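Local coordinates for cystathionine beta-lyase family protein, YNBB B.subtilis ortholog (Clostridium acetobutylicum, PDB 3HVY) that uses pyridoxal phosphate and is probably a cystathionine beta-lyase of the methionine gamma-lyase family, thought to be involved in aluminium resistance, at the interface of chains A and B. Numbering follows the deposited sequence. Chains: chain A/B, Cystathionine beta-lyase family protein, YNBB B.subtilis ortholog.

Contact 1: the interface of chains A and B. Residues chain A 110, 133, 143-144, 270; chain B 269, 273-274.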
loop_
_atom_site.group_PDB
_atom_site.type_symbol
_atom_site.label_atom_id
_atom_site.label_comp_id
_atom_site.label_asym_id
_atom_site.label_seq_id
_atom_site.Cartn_x
_atom_site.Cartn_y
_atom_site.Cartn_z
ATOM N N PHE A 110 25.185 17.910 -7.454
ATOM C CA PHE A 110 25.657 18.342 -6.161
ATOM C C PHE A 110 26.650 17.357 -5.604
ATOM O O PHE A 110 27.707 17.743 -5.094
ATOM C CB PHE A 110 24.504 18.498 -5.174
ATOM C CG PHE A 110 23.909 19.865 -5.108
ATOM C CD1 PHE A 110 24.550 20.874 -4.403
ATOM C CD2 PHE A 110 22.688 20.135 -5.689
ATOM C CE1 PHE A 110 23.997 22.130 -4.307
ATOM C CE2 PHE A 110 22.117 21.407 -5.586
ATOM C CZ PHE A 110 22.775 22.396 -4.889
ATOM N N ILE A 133 18.999 25.007 -9.186
ATOM C CA ILE A 133 20.066 24.076 -8.816
ATOM C C ILE A 133 21.427 24.712 -9.096
ATOM O O ILE A 133 22.298 24.678 -8.261
ATOM C CB ILE A 133 19.923 22.785 -9.575
ATOM C CG1 ILE A 133 18.756 22.002 -9.003
ATOM C CG2 ILE A 133 21.183 21.945 -9.513
ATOM C CD1 ILE A 133 18.348 20.858 -9.861
ATOM N N GLY A 143 19.908 27.467 -1.795
ATOM C CA GLY A 143 20.907 26.419 -1.596
ATOM C C GLY A 143 21.517 25.928 -2.897
ATOM O O GLY A 143 21.837 24.755 -3.031
ATOM N N SER A 144 21.658 26.823 -3.875
ATOM C CA SER A 144 22.108 26.429 -5.201
ATOM C C SER A 144 23.603 26.082 -5.201
ATOM O O SER A 144 24.338 26.401 -4.254
ATOM C CB SER A 144 21.903 27.595 -6.157
ATOM O OG SER A 144 22.869 28.593 -5.907
ATOM N N ARG A 270 24.277 12.958 -1.157
ATOM C CA ARG A 270 23.431 14.128 -1.313
ATOM C C ARG A 270 21.956 13.771 -1.208
ATOM O O ARG A 270 21.168 14.548 -0.657
ATOM C CB ARG A 270 23.735 14.819 -2.645
ATOM C CG ARG A 270 22.678 15.814 -3.091
ATOM C CD ARG A 270 22.537 17.085 -2.209
ATOM N NE ARG A 270 21.278 17.755 -2.553
ATOM C CZ ARG A 270 21.079 19.049 -2.435
ATOM N NH1 ARG A 270 22.013 19.834 -1.899
ATOM N NH2 ARG A 270 19.903 19.551 -2.776
ATOM N N PHE B 269 15.229 22.493 0.603
ATOM C CA PHE B 269 16.023 22.516 -0.618
ATOM C C PHE B 269 17.157 21.504 -0.621
ATOM O O PHE B 269 17.624 21.110 -1.673
ATOM C CB PHE B 269 16.560 23.932 -0.906
ATOM C CG PHE B 269 15.487 24.951 -1.117
ATOM C CD1 PHE B 269 14.398 24.675 -1.922
ATOM C CD2 PHE B 269 15.600 26.215 -0.561
ATOM C CE1 PHE B 269 13.381 25.635 -2.124
ATOM C CE2 PHE B 269 14.611 27.187 -0.763
ATOM C CZ PHE B 269 13.491 26.892 -1.541
ATOM N N VAL B 273 15.612 19.533 -3.937
ATOM C CA VAL B 273 16.559 20.366 -4.640
ATOM C C VAL B 273 16.099 21.806 -4.609
ATOM O O VAL B 273 14.906 22.098 -4.358
ATOM C CB VAL B 273 16.767 19.928 -6.140
ATOM C CG1 VAL B 273 17.646 18.686 -6.232
ATOM C CG2 VAL B 273 15.437 19.734 -6.845
ATOM N N PRO B 274 17.039 22.726 -4.798
ATOM C CA PRO B 274 16.708 24.124 -4.948
ATOM C C PRO B 274 15.561 24.340 -5.921
ATOM O O PRO B 274 15.486 23.679 -6.940
ATOM C CB PRO B 274 17.988 24.694 -5.523
ATOM C CG PRO B 274 19.057 23.870 -4.850
ATOM C CD PRO B 274 18.502 22.507 -4.773
#
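The guanidinium nitrogen A:Arg270 NH2 lies 3.0 Å from the backbone carbonyl oxygen B:Phe269 O, the shortest polar approach in this patch, yet its N-H points elsewhere and no hydrogen bond forms. Any attraction between the two is probably electrostatic. The arginine gets there with CG opposite its backbone N (chi1 164°) and a bend at the next bond (chi2 67°), which lays the guanidinium over the ring of A:Phe110 in the same chain. A:Arg270 NH1 sits 3.6 Å above that ring, over its centre, a placement that should limit how the arginine can swing, while the in-plane edge of the guanidinium is turned to B:Val273 CA.

Against this arginine-phenylalanine pair B:Pro274 pushes in from the opposite direction as a compact wedge. Its CD is 3.9 Å from A:Phe110 CE2 and also faces A:Arg270 NH2. The next ring carbon, B:Pro274 CG, comes within 3.4 Å of the carbonyl oxygen A:Gly143 O and also touches A:Ser144 CA. B:Pro274 CB rests on the backbone of A:Ile133, 3.9 Å from A:Ile133 CA. Beside it, A:Ile133 CG1 and CD1 pass aslant over B:Val273 CB. The patch illustrates fit by shape: a rigid proline seated among several segments of chain A, an arrangement that probably contributes to holding the two chains together, mainly by van der Waals packing.

Contact 2: the interface of chains A and B. Residues chain A 110-111, 113-114, 266; chain B 141, 143, 147-148.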
loop_
_atom_site.group_PDB
_atom_site.type_symbol
_atom_site.label_atom_id
_atom_site.label_comp_id
_atom_site.label_asym_id
_atom_site.label_seq_id
_atom_site.Cartn_x
_atom_site.Cartn_y
_atom_site.Cartn_z
ATOM N N PHE A 110 25.185 17.910 -7.454
ATOM C CA PHE A 110 25.657 18.342 -6.161
ATOM C C PHE A 110 26.650 17.357 -5.604
ATOM O O PHE A 110 27.707 17.743 -5.094
ATOM C CB PHE A 110 24.504 18.498 -5.174
ATOM C CG PHE A 110 23.909 19.865 -5.108
ATOM C CD1 PHE A 110 24.550 20.874 -4.403
ATOM C CD2 PHE A 110 22.688 20.135 -5.689
ATOM C CE1 PHE A 110 23.997 22.130 -4.307
ATOM C CE2 PHE A 110 22.117 21.407 -5.586
ATOM C CZ PHE A 110 22.775 22.396 -4.889
ATOM N N GLY A 111 26.304 16.076 -5.690
ATOM C CA GLY A 111 27.141 15.029 -5.120
ATOM C C GLY A 111 28.560 15.021 -5.637
ATOM O O GLY A 111 29.502 14.706 -4.921
ATOM N N LEU A 113 30.194 17.746 -6.979
ATOM C CA LEU A 113 30.813 19.068 -7.053
ATOM C C LEU A 113 31.136 19.606 -5.654
ATOM O O LEU A 113 30.474 19.272 -4.681
ATOM C CB LEU A 113 29.903 20.021 -7.849
ATOM C CG LEU A 113 29.792 19.805 -9.386
ATOM C CD1 LEU A 113 28.571 20.508 -9.932
ATOM C CD2 LEU A 113 31.028 20.220 -10.187
ATOM N N ARG A 114 32.174 20.435 -5.570
ATOM C CA ARG A 114 32.621 21.040 -4.341
ATOM C C ARG A 114 32.957 22.509 -4.627
ATOM O O ARG A 114 33.159 22.878 -5.777
ATOM C CB ARG A 114 33.872 20.329 -3.836
ATOM C CG ARG A 114 33.676 18.872 -3.523
ATOM C CD ARG A 114 32.789 18.666 -2.307
ATOM N NE ARG A 114 32.871 17.274 -1.882
ATOM C CZ ARG A 114 32.106 16.304 -2.327
ATOM N NH1 ARG A 114 31.123 16.576 -3.180
ATOM N NH2 ARG A 114 32.304 15.069 -1.889
ATOM N N GLN A 266 28.811 9.207 -4.533
ATOM C CA GLN A 266 28.816 10.596 -4.060
ATOM C C GLN A 266 27.426 11.213 -4.186
ATOM O O GLN A 266 26.991 11.957 -3.295
ATOM C CB GLN A 266 29.860 11.422 -4.792
ATOM C CG GLN A 266 31.291 11.064 -4.410
ATOM C CD GLN A 266 31.561 11.236 -2.926
ATOM O OE1 GLN A 266 31.227 12.259 -2.338
ATOM N NE2 GLN A 266 32.171 10.220 -2.309
ATOM N N LYS B 141 35.880 10.849 1.617
ATOM C CA LYS B 141 35.182 11.782 0.750
ATOM C C LYS B 141 33.719 11.379 0.821
ATOM O O LYS B 141 33.322 10.372 0.260
ATOM C CB LYS B 141 35.743 11.719 -0.665
ATOM C CG LYS B 141 35.178 12.805 -1.550
ATOM C CD LYS B 141 35.777 12.768 -2.948
ATOM C CE LYS B 141 35.205 13.875 -3.822
ATOM N NZ LYS B 141 36.020 14.059 -5.071
ATOM N N GLY B 143 31.015 14.009 1.143
ATOM C CA GLY B 143 30.161 15.185 0.921
ATOM C C GLY B 143 29.756 15.858 2.228
ATOM O O GLY B 143 28.649 16.426 2.350
ATOM N N GLU B 147 33.698 19.218 3.754
ATOM C CA GLU B 147 34.052 19.217 2.328
ATOM C C GLU B 147 33.430 20.380 1.578
ATOM O O GLU B 147 33.930 20.794 0.555
ATOM C CB GLU B 147 33.676 17.887 1.659
ATOM C CG GLU B 147 34.529 16.723 2.106
ATOM C CD GLU B 147 33.923 15.399 1.747
ATOM O OE1 GLU B 147 33.747 15.190 0.558
ATOM O OE2 GLU B 147 33.628 14.576 2.633
ATOM N N TYR B 148 32.335 20.918 2.098
ATOM C CA TYR B 148 31.685 22.093 1.507
ATOM C C TYR B 148 32.142 23.396 2.200
ATOM O O TYR B 148 31.482 24.401 2.095
ATOM C CB TYR B 148 30.166 21.933 1.495
ATOM C CG TYR B 148 29.691 21.013 0.382
ATOM C CD1 TYR B 148 29.467 21.494 -0.916
ATOM C CD2 TYR B 148 29.497 19.661 0.620
ATOM C CE1 TYR B 148 29.092 20.621 -1.953
ATOM C CE2 TYR B 148 29.085 18.795 -0.390
ATOM C CZ TYR B 148 28.884 19.272 -1.664
ATOM O OH TYR B 148 28.498 18.392 -2.628
#
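A:Arg114 and B:Tyr148 run across each other at about a right angle, the guanidinium and phenol planes 37° apart, with A:Arg114 CD lying over the ring face toward its rim. The phenol hydroxyl lies close to two backbone carbonyl oxygens of chain A: B:Tyr148 OH is 2.7 Å from A:Phe110 O, which lies in the ring plane, and 3.0 Å from A:Leu113 O. Its one hydrogen can bond to either or be divided between them.

B:Glu147 meets the arginine obliquely, its carboxylate turned 46° from the guanidinium. A:Arg114 NH2 reaches B:Glu147 OE1 at 2.8 Å in a salt bridge and hydrogen bond running nearly along the C-O axis. B:Gly143 N bonds to that same oxygen from the same carboxylate face, and B:Gly143 CA packs on a guanidinium face. In chain A, NH1 of the arginine donates to A:Gly111 O and A:Leu113 O, and NH2 to A:Gln266 OE1 at 3.0 Å, all three acceptors close to the guanidinium plane, which fixes its rotation. Bent at chi2 (-59°), A:Gln266 donates from NE2 to B:Lys141 O at 2.8 Å, from above the carbonyl plane. The extended lysine chain crosses the glutamine about perpendicularly, its CG and CE passing A:Arg114 NH2. One arginine thus links helices 101-111 and 261-271 and the A:Leu113 loop to the partner's 141-148 segment, which may help to set the register of the two subunits.

Contact 1 and contact 2 are neighbouring patches of one two-fold interface, the centres of their C-alpha atoms about 12 Å apart. A:Phe110, at the end of helix 101-111, belongs to both: its ring serves contact 1 and its backbone carbonyl contact 2. Helix 261-271 of chain A also contributes to each, and the segment around Gly143 takes part from chain A in one and from chain B in the other. Largely apolar packing thus adjoins a charged, hydrogen-bonded region, and symmetry repeats both with the chains exchanged. Together they plausibly stabilise this pairing within the deposited four-chain assembly.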